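Local coordinates for protein homoserine kinase (Listeria monocytogenes, PDB 3HUL) that probably phosphorylates L-homoserine with ATP to give O-phospho-L-homoserine, a late step of threonine biosynthesis, as a member of the GHMP kinase family, at residues G87-I97 with I116-V127; A130-G138 with D145-P153. All blocks are in the same frame, centred on the assembly; numbering follows the deposited sequence.

Contact 1. Residues G87-I97 with I116-V127. With SO4 (sulfate ion), chain C.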
loop_
_atom_site.group_PDB
_atom_site.type_symbol
_atom_site.label_atom_id
_atom_site.label_comp_id
_atom_site.label_asym_id
_atom_site.label_seq_id
_atom_site.Cartn_x
_atom_site.Cartn_y
_atom_site.Cartn_z
ATOM N N GLY A 87 27.088 6.122 2.064
ATOM C CA GLY A 87 27.060 5.549 0.746
ATOM C C GLY A 87 27.828 6.359 -0.284
ATOM O O GLY A 87 27.401 6.468 -1.438
ATOM N N SER A 88 28.964 6.915 0.142
ATOM C CA SER A 88 29.890 7.613 -0.739
ATOM C C SER A 88 30.505 6.634 -1.720
ATOM O O SER A 88 30.497 6.833 -2.946
ATOM C CB SER A 88 31.022 8.247 0.094
ATOM O OG SER A 88 31.811 9.096 -0.726
ATOM N N SER A 89 31.052 5.562 -1.168
ATOM C CA SER A 89 31.624 4.521 -1.988
ATOM C C SER A 89 30.597 4.001 -3.004
ATOM O O SER A 89 30.894 3.823 -4.205
ATOM C CB SER A 89 32.130 3.407 -1.085
ATOM O OG SER A 89 32.365 2.229 -1.841
ATOM N N SER A 90 29.379 3.770 -2.541
ATOM C CA SER A 90 28.391 3.136 -3.411
ATOM C C SER A 90 27.900 4.115 -4.477
ATOM O O SER A 90 27.577 3.708 -5.582
ATOM C CB SER A 90 27.226 2.553 -2.593
ATOM O OG SER A 90 26.016 3.302 -2.785
ATOM N N ALA A 91 27.853 5.403 -4.145
ATOM C CA ALA A 91 27.488 6.420 -5.135
ATOM C C ALA A 91 28.516 6.497 -6.287
ATOM O O ALA A 91 28.123 6.685 -7.470
ATOM C CB ALA A 91 27.300 7.790 -4.493
ATOM N N ALA A 92 29.802 6.313 -5.945
ATOM C CA ALA A 92 30.876 6.348 -6.940
ATOM C C ALA A 92 30.776 5.157 -7.888
ATOM O O ALA A 92 30.900 5.322 -9.112
ATOM C CB ALA A 92 32.297 6.464 -6.262
ATOM N N VAL A 93 30.503 3.971 -7.345
ATOM C CA VAL A 93 30.308 2.776 -8.156
ATOM C C VAL A 93 29.114 2.953 -9.124
ATOM O O VAL A 93 29.233 2.742 -10.329
ATOM C CB VAL A 93 30.091 1.520 -7.278
ATOM C CG1 VAL A 93 29.583 0.354 -8.137
ATOM C CG2 VAL A 93 31.389 1.137 -6.492
ATOM N N VAL A 94 27.976 3.373 -8.588
ATOM C CA VAL A 94 26.811 3.682 -9.426
ATOM C C VAL A 94 27.131 4.747 -10.493
ATOM O O VAL A 94 26.720 4.617 -11.625
ATOM C CB VAL A 94 25.598 4.093 -8.545
ATOM C CG1 VAL A 94 24.422 4.643 -9.407
ATOM C CG2 VAL A 94 25.190 2.919 -7.669
ATOM N N ALA A 95 27.863 5.781 -10.123
ATOM C CA ALA A 95 28.271 6.812 -11.079
ATOM C C ALA A 95 29.137 6.260 -12.231
ATOM O O ALA A 95 28.968 6.666 -13.388
ATOM C CB ALA A 95 28.988 7.930 -10.359
ATOM N N GLY A 96 30.035 5.324 -11.915
ATOM C CA GLY A 96 30.860 4.668 -12.918
ATOM C C GLY A 96 30.048 3.807 -13.844
ATOM O O GLY A 96 30.304 3.747 -15.047
ATOM N N ILE A 97 29.054 3.131 -13.287
ATOM C CA ILE A 97 28.127 2.372 -14.101
ATOM C C ILE A 97 27.379 3.289 -15.085
ATOM O O ILE A 97 27.237 2.960 -16.268
ATOM C CB ILE A 97 27.169 1.592 -13.223
ATOM C CG1 ILE A 97 27.946 0.500 -12.475
ATOM C CG2 ILE A 97 26.040 0.971 -14.039
ATOM C CD1 ILE A 97 27.161 -0.102 -11.277
ATOM N N ILE A 116 24.508 -5.140 -11.123
ATOM C CA ILE A 116 25.939 -4.944 -11.383
ATOM C C ILE A 116 26.610 -4.250 -10.212
ATOM O O ILE A 116 27.702 -4.639 -9.785
ATOM C CB ILE A 116 26.178 -4.131 -12.689
ATOM C CG1 ILE A 116 25.820 -4.982 -13.927
ATOM C CG2 ILE A 116 27.611 -3.585 -12.750
ATOM C CD1 ILE A 116 25.628 -4.181 -15.214
ATOM N N ALA A 117 25.944 -3.228 -9.687
ATOM C CA ALA A 117 26.481 -2.485 -8.547
ATOM C C ALA A 117 26.555 -3.347 -7.287
ATOM O O ALA A 117 27.497 -3.219 -6.492
ATOM C CB ALA A 117 25.666 -1.200 -8.295
ATOM N N ALA A 118 25.578 -4.228 -7.119
ATOM C CA ALA A 118 25.509 -5.083 -5.924
ATOM C C ALA A 118 26.604 -6.163 -5.959
ATOM O O ALA A 118 27.246 -6.447 -4.944
ATOM C CB ALA A 118 24.106 -5.722 -5.797
ATOM N N GLU A 119 26.826 -6.727 -7.147
ATOM C CA GLU A 119 27.932 -7.666 -7.394
ATOM C C GLU A 119 29.285 -7.023 -7.066
ATOM O O GLU A 119 30.141 -7.653 -6.450
ATOM C CB GLU A 119 27.867 -8.128 -8.848
ATOM C CG GLU A 119 28.760 -9.291 -9.239
ATOM C CD GLU A 119 28.487 -9.756 -10.687
ATOM O OE1 GLU A 119 27.302 -10.045 -11.031
ATOM O OE2 GLU A 119 29.459 -9.822 -11.480
ATOM N N ILE A 120 29.471 -5.763 -7.459
ATOM C CA ILE A 120 30.704 -5.039 -7.136
ATOM C C ILE A 120 30.839 -4.795 -5.642
ATOM O O ILE A 120 31.916 -5.012 -5.063
ATOM C CB ILE A 120 30.807 -3.677 -7.862
ATOM C CG1 ILE A 120 30.950 -3.888 -9.378
ATOM C CG2 ILE A 120 31.982 -2.874 -7.318
ATOM C CD1 ILE A 120 30.904 -2.579 -10.181
ATOM N N GLU A 121 29.760 -4.325 -5.011
ATOM C CA GLU A 121 29.847 -3.955 -3.600
ATOM C C GLU A 121 29.734 -5.124 -2.618
ATOM O O GLU A 121 30.201 -5.016 -1.478
ATOM C CB GLU A 121 28.835 -2.869 -3.262
ATOM C CG GLU A 121 29.113 -1.526 -3.963
ATOM C CD GLU A 121 30.157 -0.679 -3.251
ATOM O OE1 GLU A 121 29.757 0.298 -2.613
ATOM O OE2 GLU A 121 31.380 -0.969 -3.333
ATOM N N GLY A 122 29.122 -6.228 -3.058
ATOM C CA GLY A 122 28.934 -7.395 -2.213
ATOM C C GLY A 122 27.632 -7.376 -1.418
ATOM O O GLY A 122 27.314 -8.348 -0.728
ATOM N N HIS A 123 26.886 -6.268 -1.517
ATOM C CA HIS A 123 25.559 -6.122 -0.879
ATOM C C HIS A 123 24.693 -5.088 -1.624
ATOM O O HIS A 123 25.220 -4.169 -2.250
ATOM C CB HIS A 123 25.696 -5.754 0.608
ATOM C CG HIS A 123 26.495 -4.513 0.858
ATOM N ND1 HIS A 123 25.928 -3.343 1.327
ATOM C CD2 HIS A 123 27.821 -4.266 0.740
ATOM C CE1 HIS A 123 26.866 -2.421 1.460
ATOM N NE2 HIS A 123 28.025 -2.955 1.106
ATOM N N PRO A 124 23.360 -5.231 -1.544
ATOM C CA PRO A 124 22.524 -4.420 -2.397
ATOM C C PRO A 124 21.981 -3.134 -1.754
ATOM O O PRO A 124 21.379 -2.332 -2.459
ATOM C CB PRO A 124 21.373 -5.374 -2.733
ATOM C CG PRO A 124 21.287 -6.325 -1.576
ATOM C CD PRO A 124 22.559 -6.200 -0.768
ATOM N N ASP A 125 22.212 -2.923 -0.458
ATOM C CA ASP A 125 21.389 -1.968 0.300
ATOM C C ASP A 125 21.816 -0.498 0.287
ATOM O O ASP A 125 21.043 0.369 0.709
ATOM C CB ASP A 125 21.029 -2.491 1.704
ATOM C CG ASP A 125 22.252 -2.921 2.536
ATOM O OD1 ASP A 125 23.245 -3.455 1.988
ATOM O OD2 ASP A 125 22.195 -2.746 3.772
ATOM N N ASN A 126 23.027 -0.205 -0.196
ATOM C CA ASN A 126 23.326 1.154 -0.646
ATOM C C ASN A 126 22.955 1.336 -2.107
ATOM O O ASN A 126 22.245 2.290 -2.432
ATOM C CB ASN A 126 24.783 1.558 -0.427
ATOM C CG ASN A 126 25.151 1.641 1.042
ATOM O OD1 ASN A 126 25.742 0.705 1.573
ATOM N ND2 ASN A 126 24.796 2.760 1.712
ATOM N N VAL A 127 23.428 0.419 -2.969
ATOM C CA VAL A 127 23.340 0.589 -4.424
ATOM C C VAL A 127 21.933 0.543 -5.031
ATOM O O VAL A 127 21.648 1.263 -5.983
ATOM C CB VAL A 127 24.322 -0.361 -5.220
ATOM C CG1 VAL A 127 25.794 -0.027 -4.897
ATOM C CG2 VAL A 127 24.015 -1.847 -5.000
HETATM S S SO4 C . 30.412 4.773 2.998
HETATM O O1 SO4 C . 29.052 4.214 3.113
HETATM O O2 SO4 C . 30.956 4.737 4.346
HETATM O O3 SO4 C . 31.267 3.976 2.106
HETATM O O4 SO4 C . 30.366 6.121 2.482
#

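Contact 2. Residues A130-G138 with D145-P153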
loop_
_atom_site.group_PDB
_atom_site.type_symbol
_atom_site.label_atom_id
_atom_site.label_comp_id
_atom_site.label_asym_id
_atom_site.label_seq_id
_atom_site.Cartn_x
_atom_site.Cartn_y
_atom_site.Cartn_z
ATOM N N ALA A 130 20.444 3.844 -4.390
ATOM C CA ALA A 130 21.191 4.825 -5.189
ATOM C C ALA A 130 20.695 4.835 -6.636
ATOM O O ALA A 130 20.576 5.888 -7.250
ATOM C CB ALA A 130 22.719 4.569 -5.126
ATOM N N VAL A 131 20.370 3.666 -7.167
ATOM C CA VAL A 131 19.793 3.586 -8.508
ATOM C C VAL A 131 18.290 3.894 -8.537
ATOM O O VAL A 131 17.826 4.572 -9.423
ATOM C CB VAL A 131 20.022 2.197 -9.122
ATOM C CG1 VAL A 131 19.353 2.094 -10.526
ATOM C CG2 VAL A 131 21.502 1.911 -9.217
ATOM N N LEU A 132 17.528 3.403 -7.565
ATOM C CA LEU A 132 16.056 3.356 -7.700
ATOM C C LEU A 132 15.382 4.505 -6.994
ATOM O O LEU A 132 14.266 4.891 -7.334
ATOM C CB LEU A 132 15.544 2.046 -7.156
ATOM C CG LEU A 132 16.196 0.862 -7.882
ATOM C CD1 LEU A 132 15.716 -0.391 -7.235
ATOM C CD2 LEU A 132 15.869 0.893 -9.408
ATOM N N GLY A 133 16.091 5.071 -6.022
ATOM C CA GLY A 133 15.574 6.173 -5.250
ATOM C C GLY A 133 14.726 5.634 -4.106
ATOM O O GLY A 133 14.318 4.475 -4.096
ATOM N N ASN A 134 14.479 6.508 -3.146
ATOM C CA ASN A 134 13.609 6.225 -2.032
ATOM C C ASN A 134 14.083 5.058 -1.159
ATOM O O ASN A 134 15.272 4.928 -0.881
ATOM C CB ASN A 134 12.168 6.036 -2.542
ATOM C CG ASN A 134 11.182 6.770 -1.697
ATOM O OD1 ASN A 134 11.190 6.635 -0.469
ATOM N ND2 ASN A 134 10.339 7.575 -2.331
ATOM N N TRP A 135 13.152 4.205 -0.753
ATOM C CA TRP A 135 13.428 3.130 0.214
ATOM C C TRP A 135 13.352 1.804 -0.536
ATOM O O TRP A 135 12.350 1.528 -1.226
ATOM C CB TRP A 135 12.455 3.214 1.405
ATOM C CG TRP A 135 12.435 2.015 2.310
ATOM C CD1 TRP A 135 13.507 1.299 2.762
ATOM C CD2 TRP A 135 11.274 1.393 2.871
ATOM N NE1 TRP A 135 13.086 0.269 3.560
ATOM C CE2 TRP A 135 11.719 0.298 3.642
ATOM C CE3 TRP A 135 9.904 1.679 2.826
ATOM C CZ2 TRP A 135 10.839 -0.527 4.369
ATOM C CZ3 TRP A 135 9.019 0.846 3.521
ATOM C CH2 TRP A 135 9.497 -0.255 4.278
ATOM N N VAL A 136 14.433 1.026 -0.458
ATOM C CA VAL A 136 14.480 -0.291 -1.111
ATOM C C VAL A 136 14.686 -1.392 -0.094
ATOM O O VAL A 136 15.573 -1.290 0.756
ATOM C CB VAL A 136 15.578 -0.387 -2.197
ATOM C CG1 VAL A 136 15.460 -1.770 -3.004
ATOM C CG2 VAL A 136 15.450 0.774 -3.136
ATOM N N VAL A 137 13.824 -2.406 -0.155
ATOM C CA VAL A 137 14.020 -3.642 0.594
ATOM C C VAL A 137 14.571 -4.666 -0.394
ATOM O O VAL A 137 13.955 -4.942 -1.434
ATOM C CB VAL A 137 12.703 -4.163 1.221
ATOM C CG1 VAL A 137 12.897 -5.547 1.899
ATOM C CG2 VAL A 137 12.123 -3.157 2.175
ATOM N N GLY A 138 15.721 -5.240 -0.063
ATOM C CA GLY A 138 16.469 -6.046 -1.012
ATOM C C GLY A 138 16.969 -7.347 -0.452
ATOM O O GLY A 138 17.051 -7.544 0.769
ATOM N N ASP A 145 19.475 -10.745 -7.582
ATOM C CA ASP A 145 18.978 -9.725 -6.671
ATOM C C ASP A 145 17.473 -9.613 -6.791
ATOM O O ASP A 145 16.912 -9.670 -7.894
ATOM C CB ASP A 145 19.611 -8.382 -6.970
ATOM C CG ASP A 145 21.115 -8.443 -6.939
ATOM O OD1 ASP A 145 21.689 -8.482 -5.834
ATOM O OD2 ASP A 145 21.715 -8.464 -8.027
ATOM N N PHE A 146 16.831 -9.497 -5.633
ATOM C CA PHE A 146 15.409 -9.234 -5.553
ATOM C C PHE A 146 15.257 -7.999 -4.702
ATOM O O PHE A 146 15.984 -7.814 -3.720
ATOM C CB PHE A 146 14.685 -10.431 -4.952
ATOM C CG PHE A 146 14.888 -11.687 -5.728
ATOM C CD1 PHE A 146 14.082 -11.978 -6.815
ATOM C CD2 PHE A 146 15.921 -12.562 -5.398
ATOM C CE1 PHE A 146 14.287 -13.165 -7.551
ATOM C CE2 PHE A 146 16.138 -13.726 -6.127
ATOM C CZ PHE A 146 15.322 -14.024 -7.209
ATOM N N TYR A 147 14.340 -7.135 -5.098
ATOM C CA TYR A 147 14.171 -5.877 -4.402
ATOM C C TYR A 147 12.758 -5.346 -4.615
ATOM O O TYR A 147 12.110 -5.664 -5.616
ATOM C CB TYR A 147 15.260 -4.852 -4.815
ATOM C CG TYR A 147 15.264 -4.461 -6.268
ATOM C CD1 TYR A 147 14.279 -3.616 -6.775
ATOM C CD2 TYR A 147 16.261 -4.930 -7.152
ATOM C CE1 TYR A 147 14.256 -3.233 -8.128
ATOM C CE2 TYR A 147 16.253 -4.558 -8.521
ATOM C CZ TYR A 147 15.242 -3.698 -8.989
ATOM O OH TYR A 147 15.170 -3.288 -10.308
ATOM N N VAL A 148 12.271 -4.604 -3.630
ATOM C CA VAL A 148 11.014 -3.890 -3.753
ATOM C C VAL A 148 11.293 -2.464 -3.336
ATOM O O VAL A 148 11.904 -2.239 -2.283
ATOM C CB VAL A 148 9.892 -4.484 -2.841
ATOM C CG1 VAL A 148 8.578 -3.756 -3.086
ATOM C CG2 VAL A 148 9.689 -5.975 -3.102
ATOM N N ARG A 149 10.859 -1.520 -4.162
ATOM C CA ARG A 149 10.907 -0.102 -3.810
ATOM C C ARG A 149 9.574 0.362 -3.222
ATOM O O ARG A 149 8.532 0.166 -3.812
ATOM C CB ARG A 149 11.276 0.765 -5.023
ATOM C CG ARG A 149 11.163 2.297 -4.791
ATOM C CD ARG A 149 11.412 3.002 -6.148
ATOM N NE ARG A 149 11.629 4.445 -6.077
ATOM C CZ ARG A 149 10.672 5.374 -6.120
ATOM N NH1 ARG A 149 9.391 5.021 -6.197
ATOM N NH2 ARG A 149 10.994 6.666 -6.071
ATOM N N HIS A 150 9.641 0.993 -2.059
ATOM C CA HIS A 150 8.490 1.555 -1.402
ATOM C C HIS A 150 8.762 3.046 -1.143
ATOM O O HIS A 150 9.913 3.510 -1.250
ATOM C CB HIS A 150 8.225 0.815 -0.075
ATOM C CG HIS A 150 7.392 -0.420 -0.224
ATOM N ND1 HIS A 150 6.043 -0.378 -0.520
ATOM C CD2 HIS A 150 7.712 -1.734 -0.116
ATOM C CE1 HIS A 150 5.569 -1.614 -0.575
ATOM N NE2 HIS A 150 6.560 -2.457 -0.342
ATOM N N LEU A 151 7.704 3.797 -0.853
ATOM C CA LEU A 151 7.831 5.180 -0.410
ATOM C C LEU A 151 8.057 5.219 1.061
ATOM O O LEU A 151 7.243 4.697 1.817
ATOM C CB LEU A 151 6.519 5.894 -0.554
ATOM C CG LEU A 151 6.086 6.440 -1.874
ATOM C CD1 LEU A 151 5.558 5.290 -2.766
ATOM C CD2 LEU A 151 5.012 7.462 -1.443
ATOM N N PHE A 152 9.129 5.872 1.480
ATOM C CA PHE A 152 9.357 6.100 2.890
ATOM C C PHE A 152 8.464 7.287 3.248
ATOM O O PHE A 152 8.331 8.199 2.443
ATOM C CB PHE A 152 10.830 6.415 3.140
ATOM C CG PHE A 152 11.318 5.989 4.486
ATOM C CD1 PHE A 152 11.457 4.635 4.797
ATOM C CD2 PHE A 152 11.626 6.941 5.460
ATOM C CE1 PHE A 152 11.921 4.227 6.044
ATOM C CE2 PHE A 152 12.081 6.551 6.718
ATOM C CZ PHE A 152 12.226 5.174 7.015
ATOM N N PRO A 153 7.796 7.237 4.420
ATOM C CA PRO A 153 6.896 8.287 4.925
ATOM C C PRO A 153 7.516 9.669 5.031
ATOM O O PRO A 153 6.861 10.586 5.569
ATOM C CB PRO A 153 6.562 7.795 6.334
ATOM C CG PRO A 153 6.536 6.306 6.162
ATOM C CD PRO A 153 7.710 6.020 5.248
#

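Contact 1. Residues G87-I97 with I116-V127
Ile-116 opens the contact by setting its CG2 against CD1 of Ile-97. The axes of helix segments 88-97 and 116-121 run at 133° to each other, closer to antiparallel than to parallel. Ala-117 comes next. Its CB lies 3.5 Å from CD1 of Ile-97 and also touches Val-94 CG2. Ile-120 runs alongside Val-93, the two pointing opposite ways, with its CD1 3.8 Å from Val-93 CG1. The other branch of Val-93, CG2, turns to the carboxylate of Glu-121.

Glu-121 ends the apolar run. A bend about CB-CG (chi2 -82°) brings its carboxylate to the start of helix 88-97. OE1 takes a weak hydrogen bond of 3.3 Å from Ser-89 OG and lies 3.2 Å from Ser-90 CA. At Gly-122 the chain leaves the helix with positive phi. Beyond it, His-123 ND1 gives a nearly straight hydrogen bond of 2.8 Å to Asp-125 OD1. The bond lies in the histidine ring plane and comes from the syn side of the carboxylate, tilted out of its plane. Asn-126 then returns to the first segment. Its CB meets Ser-90 OG at 3.2 Å, while ND2 passes near Gly-87 CA and is hydrogen-bonded to Thr-10. Val-127 closes the row, its CG1 touching both Ser-90 CB and Val-94 CG2.

Gly-87 to Ala-91 belong to the predicted ATP-binding motif, a glycine-rich loop running into the start of helix 88-97. A sulfate, probably from the crystallisation liquor, sits there. Gly-87 N reaches its O1 at 2.9 Å, and Ser-88 N and Gly-85 N bind it too. The chemistry is therefore graded: aliphatic where the helices pack, polar at the anion. N-H groups of the loop and the helix N-terminus hold the sulfate, consistent with a place for an ATP phosphate.

Contact 2. Residues A130-G138 with D145-P153
Arg-149 reaches back from one strand of an antiparallel beta hairpin, 135-141 with 144-150, to the turn that leads into the other. Its CB lies near Trp-135 O. CG, anti to the backbone N (chi1 172°), passes Trp-135 O and Gly-133 O, and CD comes up to Leu-132 O. NE gives Leu-132 O a hydrogen bond of 3.0 Å, from above the carbonyl plane, and a weak one to Gly-133 O. The guanidinium lays one face over Asn-134 CB, and NH2 is hydrogen-bonded to Gly-283 O. The side chain thus ties the end of helix 127-132 to the hairpin.

Val-137 and Val-148 form a hydrogen-bonded pair; Trp-135 and His-150 form another, with one bond weak. On the face with Arg-149, Leu-132 CD1 stands over the Tyr-147 ring, 3.7 Å from its centroid, a CH-pi contact. On the other face, Phe-152 and Trp-135 make a T-shaped pair (planes at 79°), Phe-152 CD1 over the indole face toward its rim. His-150 NE2 is hydrogen-bonded to Ala-196 O of a second subunit. Past the strand, Phe-152 N donates a nearly straight hydrogen bond of 2.9 Å to Asn-134 OD1, from above the amide plane.

How the contacts relate
Contact 2 is a buried contact, while contact 1 is only partly buried, with Ser-89 and Ile-120 on the exposed side. They share no segment but follow in series, since helix 110-121 is succeeded by helix 127-132. Val-94 joins them, with its branches touching Ala-130 and Val-131, and Ala-118 meets Asp-145. Contact 1 is helix on helix, held by aliphatic side chains with a single weak bond between its segments. Contact 2 is strand on strand, held by a backbone ladder, an arginine and aromatic rings. One lies at the predicted nucleotide site and meets no other subunit; the other faces two neighbouring subunits of the assembly.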